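Local coordinates for protein A putative transcriptional regulator (Rhodococcus sp., PDB 2HKU) that probably binds operator DNA through an N-terminal helix-turn-helix of the TetR family and so regulates transcription, its C-terminal helices pairing two copies, at the interface of chains A and B. Coordinates in Å, arbitrary orientation; residue numbers count along the deposited sequence, not the author numbering. Chains: chain A/B, A putative transcriptional regulator.

Contact 1: the interface of chains A and B. Residues chain A 112, 115-116, 119, 177, 180; chain B 112, 115-116, 119, 177.
A homotypic helix-helix interface, mostly apolar, joins the two copies near their two-fold axis and would help hold the dimer together, as is usual in TetR-family regulators. Its centre is a leucine pair that cross obliquely: A:Leu119 CD1 meets B:Leu119 CD1 at 3.5 Å, a tight fit for two methyl groups. Each leucine has CG anti to its carbonyl carbon (chi1 -71° in A:Leu119), and its two methyls are divided between different surroundings on the partner helix. The CD1 branch lies over the serine, with B:Leu119 CD1 3.3 Å from the hydroxyl A:Ser116 OG. The CD2 branch runs antiparallel past the stem of the glutamate, A:Leu119 CD2 lying 3.7 Å from B:Glu112 CG. That stem is extended, and it is CG that meets the leucine. The threonine hydroxyl is turned back into its own helix: A:Thr115 OG1 donates to A:Glu112 O over 2.8 Å, in the carbonyl plane and on a lone pair. This rotation presents A:Thr115 CG2 to B:Ile177 CD1, while the two Ile177 side chains touch tip to tip. A:Thr180 OG1 bonds to A:Glu112 OE1 from above the carboxylate plane, and a water 2.5 Å from A:Glu112 OE2 links it to the backbone oxygen B:Leu119 O. The site gives the protein an interlocking apolar seam between helices 108-120, the Ile177 pair of helices 161-181 and 161-179 alongside, with both threonine hydroxyls satisfied within their own chain.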
loop_
_atom_site.group_PDB
_atom_site.type_symbol
_atom_site.label_atom_id
_atom_site.label_comp_id
_atom_site.label_asym_id
_atom_site.label_seq_id
_atom_site.Cartn_x
_atom_site.Cartn_y
_atom_site.Cartn_z
ATOM N N GLU A 112 -7.965 1.431 -3.678
ATOM C CA GLU A 112 -7.526 2.602 -2.927
ATOM C C GLU A 112 -8.469 2.902 -1.738
ATOM O O GLU A 112 -8.014 3.110 -0.597
ATOM C CB GLU A 112 -7.360 3.799 -3.856
ATOM C CG GLU A 112 -7.127 5.096 -3.100
ATOM C CD GLU A 112 -7.178 6.320 -3.989
ATOM O OE1 GLU A 112 -7.131 6.193 -5.269
ATOM O OE2 GLU A 112 -7.267 7.407 -3.387
ATOM N N THR A 115 -7.545 0.216 0.866
ATOM C CA THR A 115 -6.285 0.680 1.560
ATOM C C THR A 115 -6.564 1.780 2.623
ATOM O O THR A 115 -5.971 1.734 3.739
ATOM C CB THR A 115 -5.081 1.076 0.558
ATOM O OG1 THR A 115 -5.392 2.294 -0.132
ATOM C CG2 THR A 115 -4.799 -0.024 -0.388
ATOM N N SER A 116 -7.463 2.729 2.320
ATOM C CA SER A 116 -7.849 3.783 3.294
ATOM C C SER A 116 -8.584 3.192 4.441
ATOM O O SER A 116 -8.304 3.531 5.654
ATOM C CB SER A 116 -8.675 4.904 2.687
ATOM O OG SER A 116 -7.801 5.544 1.769
ATOM N N LEU A 119 -6.092 1.389 6.859
ATOM C CA LEU A 119 -5.384 2.396 7.618
ATOM C C LEU A 119 -6.224 3.012 8.741
ATOM O O LEU A 119 -5.639 3.525 9.748
ATOM C CB LEU A 119 -4.835 3.483 6.716
ATOM C CG LEU A 119 -3.687 3.068 5.845
ATOM C CD1 LEU A 119 -3.453 4.184 4.832
ATOM C CD2 LEU A 119 -2.426 2.715 6.626
ATOM N N ILE A 177 -1.410 2.634 -4.299
ATOM C CA ILE A 177 -1.185 3.764 -3.428
ATOM C C ILE A 177 -0.224 4.792 -4.077
ATOM O O ILE A 177 -0.498 5.996 -4.094
ATOM C CB ILE A 177 -0.584 3.275 -2.057
ATOM C CG1 ILE A 177 -1.702 2.540 -1.279
ATOM C CG2 ILE A 177 -0.192 4.517 -1.280
ATOM C CD1 ILE A 177 -1.215 1.550 -0.160
ATOM N N THR A 180 -1.590 6.660 -7.260
ATOM C CA THR A 180 -2.530 7.722 -6.948
ATOM C C THR A 180 -1.856 8.963 -6.315
ATOM O O THR A 180 -2.141 10.134 -6.705
ATOM C CB THR A 180 -3.641 7.174 -6.024
ATOM O OG1 THR A 180 -4.773 8.044 -6.066
ATOM C CG2 THR A 180 -3.175 7.126 -4.535
ATOM N N GLU B 112 3.595 3.386 7.891
ATOM C CA GLU B 112 2.150 3.592 7.943
ATOM C C GLU B 112 1.765 5.023 7.878
ATOM O O GLU B 112 0.938 5.361 7.072
ATOM C CB GLU B 112 1.563 2.914 9.180
ATOM C CG GLU B 112 0.140 2.973 9.234
ATOM C CD GLU B 112 -0.378 2.336 10.552
ATOM O OE1 GLU B 112 -1.495 2.749 11.011
ATOM O OE2 GLU B 112 0.343 1.470 11.102
ATOM N N THR B 115 2.248 6.252 4.305
ATOM C CA THR B 115 1.209 5.660 3.429
ATOM C C THR B 115 -0.167 6.417 3.583
ATOM O O THR B 115 -0.810 6.761 2.607
ATOM C CB THR B 115 1.085 4.096 3.531
ATOM O OG1 THR B 115 0.467 3.716 4.768
ATOM C CG2 THR B 115 2.353 3.416 3.432
ATOM N N SER B 116 -0.560 6.721 4.815
ATOM C CA SER B 116 -1.623 7.719 5.080
ATOM C C SER B 116 -1.402 9.046 4.373
ATOM O O SER B 116 -2.334 9.543 3.763
ATOM C CB SER B 116 -1.839 7.992 6.602
ATOM O OG SER B 116 -2.361 6.790 7.060
ATOM N N LEU B 119 -2.163 8.876 0.596
ATOM C CA LEU B 119 -3.604 8.842 0.299
ATOM C C LEU B 119 -4.315 10.184 0.534
ATOM O O LEU B 119 -5.427 10.367 0.066
ATOM C CB LEU B 119 -4.309 7.752 1.092
ATOM C CG LEU B 119 -3.923 6.291 0.684
ATOM C CD1 LEU B 119 -4.470 5.291 1.690
ATOM C CD2 LEU B 119 -4.389 5.920 -0.790
ATOM N N ILE B 177 0.697 -1.963 5.381
ATOM C CA ILE B 177 -0.695 -1.566 5.561
ATOM C C ILE B 177 -1.585 -2.663 6.089
ATOM O O ILE B 177 -2.518 -2.374 6.801
ATOM C CB ILE B 177 -1.355 -0.929 4.337
ATOM C CG1 ILE B 177 -1.637 -1.934 3.248
ATOM C CG2 ILE B 177 -0.538 0.295 3.836
ATOM C CD1 ILE B 177 -2.525 -1.302 2.059
HETATM O O HOH W 1 -7.392 8.118 -0.971
#

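Contact 2: the interface of chains A and B. Residues chain A 170-171, 173-175, 177-178, 188; chain B 118, 169-171, 173-175, 177.
The ring of B:Phe173 has the selenomethionine methyl B:Met118 CE over the centre of one face, 3.7 Å above the plane, and the amide nitrogen A:Gln178 NE2 at its edge, in plane. A:Tyr188 carries A:Gln178 CB over the centre of one face and A:Leu175 CD2 at its edge. A:Gln178 therefore lies between two aromatic rings from different chains. Its extended chain runs alongside B:Met118, CG near the selenium, and its amide crosses B:Phe173 steeply, the planes 76° apart. The amide nitrogen bonds to the backbone oxygen A:Gly174 O at 2.9 Å, nearly straight (164° at the hydrogen), though from above the carbonyl plane. The same A:Gln178 NE2 lies 3.1 Å from the hydroxyl B:Ser170 OG, a bent hydrogen bond across the chains. An alanine in place of A:Gln178 takes away the amide and with it both bonds, and would probably loosen the packing against B:Phe173 and B:Met118. A:Ile177 CG2, anti to the backbone N, meets B:Met118 CE at 3.8 Å. Where the helices cross, glycine allows close backbone approach, A:Gly174 CA lying 3.4 Å from B:Ser170 O. The site occupies the crossing of helix 161-181 of chain A with helix 161-179 of chain B, flanked by B:Met118 from helix 108-120.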
loop_
_atom_site.group_PDB
_atom_site.type_symbol
_atom_site.label_atom_id
_atom_site.label_comp_id
_atom_site.label_asym_id
_atom_site.label_seq_id
_atom_site.Cartn_x
_atom_site.Cartn_y
_atom_site.Cartn_z
ATOM N N SER A 170 -0.026 -7.626 -2.103
ATOM C CA SER A 170 0.697 -6.466 -1.503
ATOM C C SER A 170 1.366 -5.557 -2.521
ATOM O O SER A 170 1.371 -4.362 -2.331
ATOM C CB SER A 170 1.740 -6.943 -0.534
ATOM O OG SER A 170 2.532 -7.893 -1.181
ATOM N N ALA A 171 1.851 -6.126 -3.641
ATOM C CA ALA A 171 2.258 -5.310 -4.859
ATOM C C ALA A 171 1.096 -4.443 -5.407
ATOM O O ALA A 171 1.231 -3.227 -5.662
ATOM C CB ALA A 171 2.812 -6.242 -6.009
ATOM N N PHE A 173 -1.606 -3.401 -3.811
ATOM C CA PHE A 173 -1.840 -2.324 -2.814
ATOM C C PHE A 173 -0.809 -1.209 -2.909
ATOM O O PHE A 173 -1.162 -0.021 -3.054
ATOM C CB PHE A 173 -1.864 -2.903 -1.376
ATOM C CG PHE A 173 -2.974 -3.923 -1.135
ATOM C CD1 PHE A 173 -4.218 -3.796 -1.751
ATOM C CD2 PHE A 173 -2.756 -4.991 -0.276
ATOM C CE1 PHE A 173 -5.233 -4.799 -1.484
ATOM C CE2 PHE A 173 -3.727 -5.972 0.014
ATOM C CZ PHE A 173 -4.913 -5.891 -0.581
ATOM N N GLY A 174 0.457 -1.590 -2.920
ATOM C CA GLY A 174 1.596 -0.578 -2.963
ATOM C C GLY A 174 1.658 0.168 -4.309
ATOM O O GLY A 174 1.993 1.372 -4.372
ATOM N N LEU A 175 1.351 -0.530 -5.400
ATOM C CA LEU A 175 1.264 0.153 -6.715
ATOM C C LEU A 175 0.083 1.109 -6.817
ATOM O O LEU A 175 0.233 2.236 -7.307
ATOM C CB LEU A 175 1.219 -0.828 -7.908
ATOM C CG LEU A 175 2.450 -1.647 -8.022
ATOM C CD1 LEU A 175 2.335 -3.041 -8.742
ATOM C CD2 LEU A 175 3.555 -0.793 -8.586
ATOM N N ILE A 177 -1.410 2.634 -4.299
ATOM C CA ILE A 177 -1.185 3.764 -3.428
ATOM C C ILE A 177 -0.224 4.792 -4.077
ATOM O O ILE A 177 -0.498 5.996 -4.094
ATOM C CB ILE A 177 -0.584 3.275 -2.057
ATOM C CG1 ILE A 177 -1.702 2.540 -1.279
ATOM C CG2 ILE A 177 -0.192 4.517 -1.280
ATOM C CD1 ILE A 177 -1.215 1.550 -0.160
ATOM N N GLN A 178 0.896 4.339 -4.586
ATOM C CA GLN A 178 1.910 5.230 -5.134
ATOM C C GLN A 178 1.505 5.819 -6.444
ATOM O O GLN A 178 1.885 6.937 -6.824
ATOM C CB GLN A 178 3.143 4.440 -5.403
ATOM C CG GLN A 178 3.835 4.096 -4.010
ATOM C CD GLN A 178 5.011 3.291 -4.202
ATOM O OE1 GLN A 178 6.175 3.784 -4.084
ATOM N NE2 GLN A 178 4.811 2.013 -4.451
ATOM N N TYR A 188 5.368 5.627 -11.680
ATOM C CA TYR A 188 4.165 4.858 -11.365
ATOM C C TYR A 188 3.024 5.249 -12.268
ATOM O O TYR A 188 1.903 5.431 -11.783
ATOM C CB TYR A 188 3.755 4.947 -9.864
ATOM C CG TYR A 188 4.698 4.145 -8.959
ATOM C CD1 TYR A 188 4.591 2.773 -8.866
ATOM C CD2 TYR A 188 5.755 4.766 -8.276
ATOM C CE1 TYR A 188 5.514 1.974 -8.064
ATOM C CE2 TYR A 188 6.659 3.978 -7.425
ATOM C CZ TYR A 188 6.512 2.581 -7.329
ATOM O OH TYR A 188 7.385 1.818 -6.495
HETATM N N MSE B 118 0.352 9.644 1.675
HETATM C CA MSE B 118 0.182 9.427 0.239
HETATM C C MSE B 118 -1.273 9.442 -0.218
HETATM O O MSE B 118 -1.548 9.884 -1.303
HETATM C CB MSE B 118 0.758 8.055 -0.173
HETATM C CG MSE B 118 2.231 8.146 -0.330
HETATM SE SE MSE B 118 3.168 6.718 -1.255
HETATM C CE MSE B 118 3.164 5.349 0.209
ATOM N N TRP B 169 9.602 -1.428 -2.803
ATOM C CA TRP B 169 8.808 -0.473 -2.047
ATOM C C TRP B 169 7.323 -0.723 -2.148
ATOM O O TRP B 169 6.642 -0.549 -1.165
ATOM C CB TRP B 169 9.133 0.991 -2.441
ATOM C CG TRP B 169 10.425 1.364 -1.924
ATOM C CD1 TRP B 169 11.596 1.539 -2.610
ATOM C CD2 TRP B 169 10.746 1.497 -0.523
ATOM N NE1 TRP B 169 12.633 1.862 -1.707
ATOM C CE2 TRP B 169 12.128 1.853 -0.435
ATOM C CE3 TRP B 169 9.969 1.464 0.644
ATOM C CZ2 TRP B 169 12.767 2.099 0.804
ATOM C CZ3 TRP B 169 10.631 1.717 1.907
ATOM C CH2 TRP B 169 11.961 2.037 1.944
ATOM N N SER B 170 6.802 -1.052 -3.366
ATOM C CA SER B 170 5.407 -1.459 -3.465
ATOM C C SER B 170 5.091 -2.643 -2.516
ATOM O O SER B 170 4.047 -2.636 -1.872
ATOM C CB SER B 170 5.038 -1.820 -4.914
ATOM O OG SER B 170 5.292 -0.715 -5.830
ATOM N N ALA B 171 5.945 -3.651 -2.478
ATOM C CA ALA B 171 5.737 -4.741 -1.502
ATOM C C ALA B 171 5.688 -4.201 -0.118
ATOM O O ALA B 171 4.754 -4.524 0.603
ATOM C CB ALA B 171 6.802 -5.917 -1.634
ATOM N N PHE B 173 5.100 -1.126 1.228
ATOM C CA PHE B 173 3.887 -0.335 1.531
ATOM C C PHE B 173 2.643 -1.222 1.609
ATOM O O PHE B 173 1.818 -1.085 2.493
ATOM C CB PHE B 173 3.691 0.757 0.487
ATOM C CG PHE B 173 4.799 1.799 0.503
ATOM C CD1 PHE B 173 5.213 2.381 1.682
ATOM C CD2 PHE B 173 5.396 2.201 -0.666
ATOM C CE1 PHE B 173 6.266 3.339 1.688
ATOM C CE2 PHE B 173 6.352 3.172 -0.669
ATOM C CZ PHE B 173 6.820 3.723 0.477
ATOM N N GLY B 174 2.556 -2.195 0.729
ATOM C CA GLY B 174 1.414 -3.108 0.691
ATOM C C GLY B 174 1.341 -4.105 1.838
ATOM O O GLY B 174 0.219 -4.506 2.226
ATOM N N LEU B 175 2.490 -4.424 2.420
ATOM C CA LEU B 175 2.602 -5.341 3.573
ATOM C C LEU B 175 2.388 -4.601 4.899
ATOM O O LEU B 175 1.650 -5.083 5.816
ATOM C CB LEU B 175 4.004 -5.999 3.593
ATOM C CG LEU B 175 4.215 -7.166 2.611
ATOM C CD1 LEU B 175 5.650 -7.440 2.438
ATOM C CD2 LEU B 175 3.455 -8.403 2.976
ATOM N N ILE B 177 0.697 -1.963 5.381
ATOM C CA ILE B 177 -0.695 -1.566 5.561
ATOM C C ILE B 177 -1.585 -2.663 6.089
ATOM O O ILE B 177 -2.518 -2.374 6.801
ATOM C CB ILE B 177 -1.355 -0.929 4.337
ATOM C CG1 ILE B 177 -1.637 -1.934 3.248
ATOM C CG2 ILE B 177 -0.538 0.295 3.836
ATOM C CD1 ILE B 177 -2.525 -1.302 2.059
#

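Contact 3: the interface of chains A and B. Residues chain A 118, 121-122, 128, 131-132; chain B 178, 180-181.
Van der Waals contact centres on the methyl of B:Ala181, the residue most deeply covered by the partner in this patch. B:Ala181 CB rests against the aliphatic stem of the arginine, 3.8 Å from A:Arg128 CG, and against the isoleucine branch A:Ile131 CG2 at 3.9 Å. A:Thr132 CG2, anti to its own carbonyl carbon, touches the carbonyl carbon B:Ala181 C at 3.8 Å. The selenomethionine lies alongside B:Gln178, both pointing the same way, with A:Met118 SE 4.1 Å from B:Gln178 CG. The methyl B:Thr180 CG2, anti to its backbone N, sits 3.4 Å from the backbone oxygen A:Met118 O.

Among the polar groups, the guanidinium of A:Arg128 is brought over the alanine by a chain with CG anti to the backbone N (chi1 -165°) and a bend at chi2 (-136°). One face, toward the rim, covers B:Ala181 C. A:Arg128 NH2 comes within 2.9 Å of B:Ala181 O, but its N-H groups point away, so the approach is not a hydrogen bond; the positive charge may nonetheless favour the carbonyl oxygen beneath it. Within chain A, A:Thr132 OG1 donates to A:Arg128 O at 3.2 Å from above the carbonyl plane, which probably helps hold the threonine rotation that turns its methyl to the alanine. The site lies where the end of helix 161-179 of chain B and the residues after it meet helix 125-152, the end of helix 108-120 and the following loop of chain A.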
loop_
_atom_site.group_PDB
_atom_site.type_symbol
_atom_site.label_atom_id
_atom_site.label_comp_id
_atom_site.label_asym_id
_atom_site.label_seq_id
_atom_site.Cartn_x
_atom_site.Cartn_y
_atom_site.Cartn_z
HETATM N N MSE A 118 -8.123 0.036 5.579
HETATM C CA MSE A 118 -7.188 -0.722 6.418
HETATM C C MSE A 118 -6.372 0.203 7.357
HETATM O O MSE A 118 -5.915 -0.213 8.452
HETATM C CB MSE A 118 -6.144 -1.481 5.573
HETATM C CG MSE A 118 -6.685 -2.705 4.812
HETATM SE SE MSE A 118 -5.379 -3.808 3.970
HETATM C CE MSE A 118 -5.276 -2.968 2.164
ATOM N N THR A 121 -8.694 1.518 10.527
ATOM C CA THR A 121 -9.182 0.556 11.487
ATOM C C THR A 121 -8.010 0.113 12.351
ATOM O O THR A 121 -7.236 -0.798 11.985
ATOM C CB THR A 121 -9.803 -0.685 10.814
ATOM O OG1 THR A 121 -8.775 -1.408 10.133
ATOM C CG2 THR A 121 -10.908 -0.265 9.821
ATOM N N GLY A 122 -7.841 0.823 13.465
ATOM C CA GLY A 122 -6.720 0.535 14.374
ATOM C C GLY A 122 -7.007 -0.805 15.020
ATOM O O GLY A 122 -6.489 -1.871 14.589
ATOM N N ARG A 128 -11.876 -4.385 12.272
ATOM C CA ARG A 128 -10.735 -5.217 11.956
ATOM C C ARG A 128 -11.121 -6.623 11.375
ATOM O O ARG A 128 -10.475 -7.099 10.470
ATOM C CB ARG A 128 -9.860 -5.369 13.195
ATOM C CG ARG A 128 -8.499 -5.896 12.946
ATOM C CD ARG A 128 -8.123 -6.960 13.983
ATOM N NE ARG A 128 -6.675 -7.189 14.013
ATOM C CZ ARG A 128 -6.055 -8.354 13.757
ATOM N NH1 ARG A 128 -6.749 -9.462 13.462
ATOM N NH2 ARG A 128 -4.718 -8.412 13.824
ATOM N N ILE A 131 -12.045 -6.314 7.728
ATOM C CA ILE A 131 -10.814 -6.100 7.005
ATOM C C ILE A 131 -10.104 -7.428 6.822
ATOM O O ILE A 131 -9.671 -7.751 5.702
ATOM C CB ILE A 131 -9.789 -5.087 7.719
ATOM C CG1 ILE A 131 -10.259 -3.605 7.675
ATOM C CG2 ILE A 131 -8.427 -5.123 7.021
ATOM C CD1 ILE A 131 -10.524 -3.043 6.319
ATOM N N THR A 132 -9.885 -8.161 7.936
ATOM C CA THR A 132 -9.157 -9.405 7.856
ATOM C C THR A 132 -9.916 -10.460 7.060
ATOM O O THR A 132 -9.305 -11.246 6.322
ATOM C CB THR A 132 -8.598 -9.924 9.238
ATOM O OG1 THR A 132 -9.657 -10.128 10.126
ATOM C CG2 THR A 132 -7.825 -8.916 9.838
ATOM N N GLN B 178 -1.354 -3.877 5.647
ATOM C CA GLN B 178 -2.061 -5.067 6.156
ATOM C C GLN B 178 -1.826 -5.341 7.628
ATOM O O GLN B 178 -2.763 -5.574 8.389
ATOM C CB GLN B 178 -1.613 -6.254 5.334
ATOM C CG GLN B 178 -1.965 -6.155 3.868
ATOM C CD GLN B 178 -1.540 -7.355 3.191
ATOM O OE1 GLN B 178 -1.902 -8.441 3.662
ATOM N NE2 GLN B 178 -0.670 -7.249 2.190
ATOM N N THR B 180 -1.148 -3.624 9.903
ATOM C CA THR B 180 -1.972 -2.619 10.561
ATOM C C THR B 180 -3.354 -3.152 10.963
ATOM O O THR B 180 -3.908 -2.667 11.932
ATOM C CB THR B 180 -2.139 -1.315 9.642
ATOM O OG1 THR B 180 -0.855 -0.759 9.312
ATOM C CG2 THR B 180 -3.056 -0.213 10.282
ATOM N N ALA B 181 -3.901 -4.142 10.227
ATOM C CA ALA B 181 -5.055 -4.972 10.723
ATOM C C ALA B 181 -4.971 -6.472 10.434
ATOM O O ALA B 181 -4.344 -7.243 11.160
ATOM C CB ALA B 181 -6.355 -4.432 10.208
#

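Contact 4: the interface of chains A and B. Residues chain A 187-188, 192, 195-196; chain B 139, 163, 166-167, 169.
The apolar centre is the stem of B:Lys166, extended beyond CG and held between a valine and a tyrosine. A:Val196 crosses it obliquely, CG2 touching B:Lys166 CB at 3.6 Å, while CG1, anti to the backbone N, rests on B:Ala167. A:Tyr188 meets the stem tip to tip, A:Tyr188 CZ lying 3.6 Å from B:Lys166 CG, with B:Lys166 CD above one ring face toward the rim. Farther out, the phenol reaches the imidazole: A:Tyr188 OH and B:His139 NE2 share a short 2.6 Å hydrogen bond of undecided direction, the hydroxyl at the imidazole edge and the rings 74° apart. B:Trp169 CD1 covers the centre of one imidazole face. At the rim, the ammonium B:Lys166 NZ donates to A:Gly187 O at 3.0 Å, in the carbonyl plane on a lone pair. It also forms a long salt bridge with A:Glu192 OE2, 3.4 Å away, and contacts a water (2.8 Å from NZ) bound to A:Glu192 O. An alanine in place of B:Lys166 removes the ammonium and most of the stem, and would probably loosen the A:Gly187 loop and weaken support for A:Val196 and A:Tyr188. The site clamps the loop of A:Gly187 and A:Tyr188 and helix 190-201 of one copy onto helices 125-150 and 161-179 of the other.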
loop_
_atom_site.group_PDB
_atom_site.type_symbol
_atom_site.label_atom_id
_atom_site.label_comp_id
_atom_site.label_asym_id
_atom_site.label_seq_id
_atom_site.Cartn_x
_atom_site.Cartn_y
_atom_site.Cartn_z
ATOM N N GLY A 187 7.513 7.326 -12.297
ATOM C CA GLY A 187 7.766 5.859 -12.297
ATOM C C GLY A 187 6.501 5.004 -12.014
ATOM O O GLY A 187 6.552 3.799 -12.105
ATOM N N TYR A 188 5.368 5.627 -11.680
ATOM C CA TYR A 188 4.165 4.858 -11.365
ATOM C C TYR A 188 3.024 5.249 -12.268
ATOM O O TYR A 188 1.903 5.431 -11.783
ATOM C CB TYR A 188 3.755 4.947 -9.864
ATOM C CG TYR A 188 4.698 4.145 -8.959
ATOM C CD1 TYR A 188 4.591 2.773 -8.866
ATOM C CD2 TYR A 188 5.755 4.766 -8.276
ATOM C CE1 TYR A 188 5.514 1.974 -8.064
ATOM C CE2 TYR A 188 6.659 3.978 -7.425
ATOM C CZ TYR A 188 6.512 2.581 -7.329
ATOM O OH TYR A 188 7.385 1.818 -6.495
ATOM N N GLU A 192 3.856 1.553 -16.229
ATOM C CA GLU A 192 4.940 1.197 -15.382
ATOM C C GLU A 192 4.527 0.272 -14.227
ATOM O O GLU A 192 5.264 -0.639 -13.947
ATOM C CB GLU A 192 5.607 2.434 -14.838
ATOM C CG GLU A 192 6.432 3.110 -15.951
ATOM C CD GLU A 192 6.853 4.493 -15.517
ATOM O OE1 GLU A 192 5.954 5.327 -15.329
ATOM O OE2 GLU A 192 8.060 4.678 -15.256
ATOM N N ALA A 195 3.969 -3.188 -15.480
ATOM C CA ALA A 195 5.291 -3.795 -15.680
ATOM C C ALA A 195 5.954 -4.283 -14.366
ATOM O O ALA A 195 6.702 -5.249 -14.351
ATOM C CB ALA A 195 6.226 -2.820 -16.423
ATOM N N VAL A 196 5.695 -3.620 -13.246
ATOM C CA VAL A 196 6.278 -4.130 -11.944
ATOM C C VAL A 196 5.634 -5.537 -11.673
ATOM O O VAL A 196 6.329 -6.465 -11.314
ATOM C CB VAL A 196 6.001 -3.123 -10.735
ATOM C CG1 VAL A 196 6.123 -3.804 -9.410
ATOM C CG2 VAL A 196 6.923 -1.795 -10.810
ATOM N N HIS B 139 13.487 5.308 -3.462
ATOM C CA HIS B 139 13.744 4.461 -4.592
ATOM C C HIS B 139 15.158 4.510 -5.126
ATOM O O HIS B 139 15.677 3.490 -5.580
ATOM C CB HIS B 139 12.753 4.797 -5.754
ATOM C CG HIS B 139 11.404 4.218 -5.545
ATOM N ND1 HIS B 139 10.505 4.756 -4.628
ATOM C CD2 HIS B 139 10.757 3.175 -6.142
ATOM C CE1 HIS B 139 9.371 4.072 -4.677
ATOM N NE2 HIS B 139 9.493 3.117 -5.585
ATOM N N VAL B 163 13.090 -1.011 -11.682
ATOM C CA VAL B 163 11.844 -1.787 -11.620
ATOM C C VAL B 163 11.946 -2.578 -10.328
ATOM O O VAL B 163 10.961 -2.654 -9.615
ATOM C CB VAL B 163 11.596 -2.706 -12.880
ATOM C CG1 VAL B 163 10.356 -3.601 -12.627
ATOM C CG2 VAL B 163 11.378 -1.859 -14.141
ATOM N N LYS B 166 11.104 -0.402 -7.353
ATOM C CA LYS B 166 9.684 -0.164 -7.222
ATOM C C LYS B 166 9.019 -1.384 -6.676
ATOM O O LYS B 166 8.057 -1.247 -6.015
ATOM C CB LYS B 166 9.078 0.157 -8.611
ATOM C CG LYS B 166 9.459 1.572 -9.182
ATOM C CD LYS B 166 8.812 1.571 -10.622
ATOM C CE LYS B 166 9.476 2.534 -11.566
ATOM N NZ LYS B 166 8.999 2.305 -12.978
ATOM N N ALA B 167 9.495 -2.576 -7.028
ATOM C CA ALA B 167 8.836 -3.813 -6.604
ATOM C C ALA B 167 9.093 -3.988 -5.085
ATOM O O ALA B 167 8.187 -4.339 -4.313
ATOM C CB ALA B 167 9.407 -5.011 -7.395
ATOM N N TRP B 169 9.602 -1.428 -2.803
ATOM C CA TRP B 169 8.808 -0.473 -2.047
ATOM C C TRP B 169 7.323 -0.723 -2.148
ATOM O O TRP B 169 6.642 -0.549 -1.165
ATOM C CB TRP B 169 9.133 0.991 -2.441
ATOM C CG TRP B 169 10.425 1.364 -1.924
ATOM C CD1 TRP B 169 11.596 1.539 -2.610
ATOM C CD2 TRP B 169 10.746 1.497 -0.523
ATOM N NE1 TRP B 169 12.633 1.862 -1.707
ATOM C CE2 TRP B 169 12.128 1.853 -0.435
ATOM C CE3 TRP B 169 9.969 1.464 0.644
ATOM C CZ2 TRP B 169 12.767 2.099 0.804
ATOM C CZ3 TRP B 169 10.631 1.717 1.907
ATOM C CH2 TRP B 169 11.961 2.037 1.944
HETATM O O HOH W 2 8.070 -0.034 -14.228
#

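Measured between the centres of their C-alpha atoms throughout, contacts 1 and 2 lie about 8 Å apart and share A:Ile177 and B:Ile177, so the Ile177 pair joins the two patches. Contact 4 continues from contact 2, about 10 Å away, through A:Tyr188 and B:Trp169. Contact 3 lies about 12 Å from contact 1 and about 25 Å from contact 4, the widest separation here. Helix 161-181 of chain A or its chain B counterpart, with the residues after it, takes part in every contact. Two-fold symmetry repeats each patch with the chains exchanged, consistent with the dimer through which TetR-type proteins usually bind DNA.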